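Local coordinates for agmatinase (Burkholderia thailandensis, PDB 4DZ4), which probably hydrolyses agmatine to putrescine and urea at a two-manganese centre, as a member of the agmatinase branch of the arginase family, at residues Gly137-Thr142 with Thr181-Ala186; Asp167-Asp172 with Ile202-Asp207. All blocks are in the same frame, centred on the assembly; numbering follows the deposited sequence.

Interaction 1. Residues Gly137-Thr142 with Thr181-Ala186; sequences GDHYIT and TMFYKA. With MN (manganese (II) ion), chain P.
Met182 reaches His139 through a folded side chain: chi1 of 78° puts CG between its own backbone N and carbonyl carbon, chi2 bends SD back, and the extended last torsion carries CE over the imidazole. In Phe183, one residue on, CG lies anti to its carbonyl carbon, and CZ and CE2 of the ring come to the same imidazole face. CE of Met182 stands 3.9 Å from the centroid of the His139 ring, 29° off the normal, a CH-pi contact over the face. Phe183 meets that imidazole as a T-shaped pair, edge toward face with the planes at 80°. Its CZ lies 3.6 Å from His139 NE2. The same methyl sits over the centre of the Phe183 ring, so it fills the angle between the two aromatic groups. Thr142 comes to the phenyl edge in its plane, with CG2 3.6 Å from Phe183 CZ, while its hydroxyl turns to Asp287. Nearer the backbone, Met182 CB packs against Tyr140 CD1 at 3.9 Å. The loop after strand 131-136 keeps its own shape through an Asx turn, in which Tyr140 N donates to Asp138 OD1 (2.9 Å). Every touching residue is buried. His139 ND1 binds manganese at 2.2 Å, in a site shared with Asp163, Asp167, Asp246 and water 1, and NE2 is hydrogen-bonded to Thr244. With both ring nitrogens engaged, the imidazole is fixed in rotation; the helix starting at Met182 adds apolar second-shell packing, which probably helps position this metal ligand.

Interaction 2. Residues Asp167-Asp172 with Ile202-Asp207; sequences DTWADD and IRTWND. With MN (manganese (II) ion), chain P; EDO (1,2-ethanediol), chain R.
The indole of Trp169 carries the amide of Asn206 over one face, ND2 lying 3.9 Å above the plane and offset toward the rim, with the two planes 28° apart. At the indole edge, in its plane, lie Trp205 O, Thr204 OG1 and O1 of a 1,2-ethanediol. NE1 of Trp169 donates to Trp205 O at 2.8 Å, the oxygen almost exactly in the ring plane; farther round the rim, CH2 is 3.6 Å from Thr204 OG1, whose hydroxyl is hydrogen-bonded to Ala164 O. CG of Asn206, anti to its backbone N (chi1 -171°), extends from the main chain to lie beside the indole, where ND2 makes two weak bonds to Thr168, to O at 3.3 Å and to OG1 at 3.1 Å. OD1 of Asn206 also bonds Asp208 N. The diol, probably from the crystallisation liquor, bonds Trp205 O, Asp207 N and Asn84 N of the second subunit. Leu83 of that subunit packs on Trp169 and Thr204, placing the contact at a subunit interface. Asn206 thus links its segment to 167-172, in which Asp167 binds manganese through OD2, by weak ND2 bonds and a bridge from OD1 through water 2 to Ala170 N, while the firmer direct bond is Trp169 NE1 to Trp205 O.

How the interactions relate
Interactions 1 and 2 meet at one manganese ion: His139 ND1 from the first and Asp167 OD2 from the second are 3.0 Å apart as ligands, and metal-bound water 1 donates to Asp167 OD1. Away from the metal, the start of helix 182-188 is joined to the loop 167-172. Phe183 N probably donates to Asp167 O at 3.0 Å, and Thr181 OG1 is probably hydrogen-bonded to Asp171 OD2 at 2.8 Å. Their segments alternate along the chain, with centres 12 Å apart. Packing thus continues from the buried imidazole, through the helix start and the Asp167 loop, to the indole and the subunit interface.

Interaction 1. Residues Gly137-Thr142 with Thr181-Ala186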
loop_
_atom_site.group_PDB
_atom_site.type_symbol
_atom_site.label_atom_id
_atom_site.label_comp_id
_atom_site.label_asym_id
_atom_site.label_seq_id
_atom_site.Cartn_x
_atom_site.Cartn_y
_atom_site.Cartn_z
ATOM N N GLY B 137 9.936 -2.521 19.001
ATOM C CA GLY B 137 9.673 -1.806 20.246
ATOM C C GLY B 137 10.173 -0.364 20.176
ATOM O O GLY B 137 11.148 -0.031 19.476
ATOM N N ASP B 138 9.498 0.495 20.921
ATOM C CA ASP B 138 9.886 1.909 20.943
ATOM C C ASP B 138 11.111 2.152 21.827
ATOM O O ASP B 138 11.557 1.264 22.572
ATOM C CB ASP B 138 8.680 2.831 21.240
ATOM C CG ASP B 138 8.267 2.842 22.735
ATOM O OD1 ASP B 138 9.156 2.958 23.617
ATOM O OD2 ASP B 138 7.032 2.808 23.012
ATOM N N HIS B 139 11.701 3.331 21.686
ATOM C CA HIS B 139 13.003 3.586 22.325
ATOM C C HIS B 139 12.994 3.563 23.835
ATOM O O HIS B 139 14.055 3.436 24.466
ATOM C CB HIS B 139 13.601 4.901 21.814
ATOM C CG HIS B 139 15.103 4.824 21.581
ATOM N ND1 HIS B 139 15.747 5.648 20.727
ATOM C CD2 HIS B 139 16.068 3.978 22.118
ATOM C CE1 HIS B 139 17.050 5.336 20.707
ATOM N NE2 HIS B 139 17.256 4.309 21.560
ATOM N N TYR B 140 11.812 3.700 24.444
ATOM C CA TYR B 140 11.747 3.669 25.906
ATOM C C TYR B 140 12.422 2.402 26.451
ATOM O O TYR B 140 13.019 2.430 27.542
ATOM C CB TYR B 140 10.301 3.736 26.408
ATOM C CG TYR B 140 10.250 3.601 27.914
ATOM C CD1 TYR B 140 10.441 4.708 28.731
ATOM C CD2 TYR B 140 10.056 2.344 28.514
ATOM C CE1 TYR B 140 10.430 4.581 30.119
ATOM C CE2 TYR B 140 10.053 2.201 29.896
ATOM C CZ TYR B 140 10.223 3.334 30.687
ATOM O OH TYR B 140 10.218 3.218 32.068
ATOM N N ILE B 141 12.333 1.297 25.702
ATOM C CA ILE B 141 12.867 0.013 26.233
ATOM C C ILE B 141 14.336 0.105 26.647
ATOM O O ILE B 141 14.790 -0.630 27.542
ATOM C CB ILE B 141 12.648 -1.182 25.263
ATOM C CG1 ILE B 141 13.590 -1.106 24.035
ATOM C CG2 ILE B 141 11.151 -1.289 24.882
ATOM C CD1 ILE B 141 13.561 -2.344 23.132
ATOM N N THR B 142 15.090 0.999 26.008
ATOM C CA THR B 142 16.518 1.087 26.286
ATOM C C THR B 142 16.843 1.547 27.724
ATOM O O THR B 142 17.886 1.167 28.291
ATOM C CB THR B 142 17.204 1.974 25.252
ATOM O OG1 THR B 142 16.897 1.473 23.943
ATOM C CG2 THR B 142 18.746 1.965 25.457
ATOM N N THR B 181 12.190 10.881 26.449
ATOM C CA THR B 181 12.783 11.490 27.659
ATOM C C THR B 181 13.541 10.469 28.512
ATOM O O THR B 181 14.073 10.825 29.581
ATOM C CB THR B 181 11.736 12.196 28.539
ATOM O OG1 THR B 181 10.822 11.224 29.058
ATOM C CG2 THR B 181 10.924 13.237 27.736
ATOM N N MET B 182 13.599 9.221 28.061
ATOM C CA MET B 182 14.228 8.174 28.905
ATOM C C MET B 182 15.756 8.297 29.037
ATOM O O MET B 182 16.339 7.803 30.021
ATOM C CB MET B 182 13.790 6.755 28.508
ATOM C CG MET B 182 14.457 6.152 27.265
ATOM S SD MET B 182 13.782 6.969 25.824
ATOM C CE MET B 182 15.106 6.596 24.659
ATOM N N PHE B 183 16.407 8.980 28.094
ATOM C CA PHE B 183 17.858 9.216 28.279
ATOM C C PHE B 183 18.180 10.430 29.135
ATOM O O PHE B 183 19.296 10.523 29.658
ATOM C CB PHE B 183 18.672 9.224 26.958
ATOM C CG PHE B 183 18.619 7.906 26.189
ATOM C CD1 PHE B 183 18.421 6.689 26.848
ATOM C CD2 PHE B 183 18.799 7.883 24.817
ATOM C CE1 PHE B 183 18.370 5.482 26.156
ATOM C CE2 PHE B 183 18.743 6.679 24.115
ATOM C CZ PHE B 183 18.525 5.473 24.773
ATOM N N TYR B 184 17.234 11.361 29.261
ATOM C CA TYR B 184 17.318 12.347 30.330
ATOM C C TYR B 184 17.352 11.604 31.669
ATOM O O TYR B 184 18.193 11.892 32.522
ATOM C CB TYR B 184 16.128 13.310 30.269
ATOM C CG TYR B 184 16.043 14.333 31.390
ATOM C CD1 TYR B 184 16.762 15.544 31.335
ATOM C CD2 TYR B 184 15.212 14.105 32.505
ATOM C CE1 TYR B 184 16.641 16.480 32.360
ATOM C CE2 TYR B 184 15.116 15.024 33.536
ATOM C CZ TYR B 184 15.831 16.205 33.461
ATOM O OH TYR B 184 15.692 17.120 34.469
ATOM N N LYS B 185 16.426 10.653 31.847
ATOM C CA LYS B 185 16.386 9.903 33.110
ATOM C C LYS B 185 17.665 9.090 33.296
ATOM O O LYS B 185 18.214 9.056 34.393
ATOM C CB LYS B 185 15.134 9.011 33.151
ATOM C CG LYS B 185 13.851 9.842 33.011
ATOM C CD LYS B 185 12.622 8.936 32.951
ATOM C CE LYS B 185 11.368 9.752 32.640
ATOM N NZ LYS B 185 10.211 8.795 32.540
ATOM N N ALA B 186 18.148 8.456 32.228
ATOM C CA ALA B 186 19.386 7.659 32.273
ATOM C C ALA B 186 20.587 8.527 32.707
ATOM O O ALA B 186 21.395 8.098 33.515
ATOM C CB ALA B 186 19.665 6.997 30.928
HETATM MN MN MN P . 14.884 7.503 19.954
HETATM O O HOH W 1 13.791 8.853 19.074
#

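Interaction 2. Residues Asp167-Asp172 with Ile202-Asp207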
loop_
_atom_site.group_PDB
_atom_site.type_symbol
_atom_site.label_atom_id
_atom_site.label_comp_id
_atom_site.label_asym_id
_atom_site.label_seq_id
_atom_site.Cartn_x
_atom_site.Cartn_y
_atom_site.Cartn_z
ATOM N N ASP B 167 16.487 12.165 22.616
ATOM C CA ASP B 167 15.718 11.515 23.693
ATOM C C ASP B 167 16.172 11.931 25.093
ATOM O O ASP B 167 16.039 11.167 26.064
ATOM C CB ASP B 167 15.709 9.992 23.492
ATOM C CG ASP B 167 15.101 9.600 22.127
ATOM O OD1 ASP B 167 14.310 10.420 21.584
ATOM O OD2 ASP B 167 15.406 8.507 21.611
ATOM N N THR B 168 16.694 13.153 25.195
ATOM C CA THR B 168 17.139 13.721 26.461
ATOM C C THR B 168 16.364 14.998 26.846
ATOM O O THR B 168 16.815 15.766 27.682
ATOM C CB THR B 168 18.667 14.030 26.420
ATOM O OG1 THR B 168 18.954 14.829 25.254
ATOM C CG2 THR B 168 19.488 12.754 26.368
ATOM N N TRP B 169 15.179 15.215 26.254
ATOM C CA TRP B 169 14.313 16.324 26.648
ATOM C C TRP B 169 13.899 16.143 28.090
ATOM O O TRP B 169 13.628 15.014 28.515
ATOM C CB TRP B 169 13.100 16.411 25.717
ATOM C CG TRP B 169 13.519 16.863 24.334
ATOM C CD1 TRP B 169 13.885 18.160 23.930
ATOM C CD2 TRP B 169 13.698 16.033 23.150
ATOM N NE1 TRP B 169 14.242 18.166 22.599
ATOM C CE2 TRP B 169 14.154 16.933 22.073
ATOM C CE3 TRP B 169 13.506 14.687 22.869
ATOM C CZ2 TRP B 169 14.428 16.466 20.782
ATOM C CZ3 TRP B 169 13.768 14.221 21.561
ATOM C CH2 TRP B 169 14.208 15.097 20.545
ATOM N N ALA B 170 13.860 17.238 28.840
ATOM C CA ALA B 170 13.611 17.164 30.282
ATOM C C ALA B 170 12.204 16.634 30.588
ATOM O O ALA B 170 11.225 16.943 29.886
ATOM C CB ALA B 170 13.845 18.519 30.939
ATOM N N ASP B 171 12.112 15.813 31.627
ATOM C CA ASP B 171 10.839 15.242 32.035
ATOM C C ASP B 171 10.879 15.169 33.562
ATOM O O ASP B 171 11.656 14.408 34.110
ATOM C CB ASP B 171 10.703 13.838 31.455
ATOM C CG ASP B 171 9.291 13.256 31.600
ATOM O OD1 ASP B 171 8.556 13.705 32.504
ATOM O OD2 ASP B 171 8.943 12.341 30.810
ATOM N N ASP B 172 10.033 15.928 34.226
ATOM C CA ASP B 172 10.120 15.956 35.692
ATOM C C ASP B 172 9.330 14.826 36.348
ATOM O O ASP B 172 9.203 14.810 37.575
ATOM C CB ASP B 172 9.713 17.326 36.240
ATOM N N ILE B 202 21.719 12.903 14.694
ATOM C CA ILE B 202 20.810 13.885 15.321
ATOM C C ILE B 202 20.387 14.981 14.351
ATOM O O ILE B 202 21.198 15.530 13.615
ATOM C CB ILE B 202 21.419 14.515 16.598
ATOM C CG1 ILE B 202 21.710 13.427 17.659
ATOM C CG2 ILE B 202 20.488 15.630 17.131
ATOM C CD1 ILE B 202 20.452 12.732 18.226
ATOM N N ARG B 203 19.100 15.296 14.349
ATOM C CA ARG B 203 18.605 16.379 13.504
ATOM C C ARG B 203 17.307 16.942 14.079
ATOM O O ARG B 203 16.424 17.418 13.333
ATOM C CB ARG B 203 18.453 15.923 12.050
ATOM C CG ARG B 203 17.674 14.638 11.841
ATOM C CD ARG B 203 17.820 14.192 10.387
ATOM N NE ARG B 203 17.000 13.012 10.037
ATOM C CZ ARG B 203 17.291 11.733 10.299
ATOM N NH1 ARG B 203 16.467 10.780 9.852
ATOM N NH2 ARG B 203 18.391 11.379 10.970
ATOM N N THR B 204 17.241 16.972 15.421
ATOM C CA THR B 204 16.161 17.653 16.125
ATOM C C THR B 204 16.754 18.389 17.313
ATOM O O THR B 204 17.861 18.048 17.772
ATOM C CB THR B 204 15.052 16.701 16.621
ATOM O OG1 THR B 204 15.620 15.567 17.287
ATOM C CG2 THR B 204 14.183 16.230 15.430
ATOM N N TRP B 205 16.027 19.397 17.775
ATOM C CA TRP B 205 16.587 20.381 18.701
ATOM C C TRP B 205 16.263 20.124 20.148
ATOM O O TRP B 205 15.108 19.881 20.494
ATOM C CB TRP B 205 16.097 21.794 18.353
ATOM C CG TRP B 205 16.743 22.821 19.250
ATOM C CD1 TRP B 205 16.208 23.415 20.382
ATOM C CD2 TRP B 205 18.102 23.316 19.159
ATOM N NE1 TRP B 205 17.110 24.277 20.956
ATOM C CE2 TRP B 205 18.272 24.256 20.278
ATOM C CE3 TRP B 205 19.160 23.112 18.265
ATOM C CZ2 TRP B 205 19.462 24.943 20.495
ATOM C CZ3 TRP B 205 20.357 23.817 18.499
ATOM C CH2 TRP B 205 20.495 24.714 19.577
ATOM N N ASN B 206 17.280 20.263 21.000
ATOM C CA ASN B 206 17.084 20.294 22.461
ATOM C C ASN B 206 17.867 21.478 23.011
ATOM O O ASN B 206 19.008 21.720 22.603
ATOM C CB ASN B 206 17.612 18.980 23.061
ATOM C CG ASN B 206 17.264 18.786 24.539
ATOM O OD1 ASN B 206 16.803 19.686 25.248
ATOM N ND2 ASN B 206 17.537 17.573 25.019
ATOM N N ASP B 207 17.239 22.240 23.904
ATOM C CA ASP B 207 17.910 23.355 24.589
ATOM C C ASP B 207 19.065 22.854 25.484
ATOM O O ASP B 207 19.964 23.621 25.851
ATOM C CB ASP B 207 16.918 24.157 25.444
ATOM C CG ASP B 207 15.986 25.040 24.614
ATOM O OD1 ASP B 207 16.345 25.442 23.472
ATOM O OD2 ASP B 207 14.892 25.354 25.133
HETATM MN MN MN P . 14.884 7.503 19.954
HETATM C C1 EDO R . 13.507 22.751 23.250
HETATM O O1 EDO R . 14.332 21.737 23.894
HETATM C C2 EDO R . 12.433 22.182 22.309
HETATM O O2 EDO R . 12.928 21.975 20.965
HETATM O O HOH W 1 13.791 8.853 19.074
HETATM O O HOH W 2 15.093 19.567 27.513
#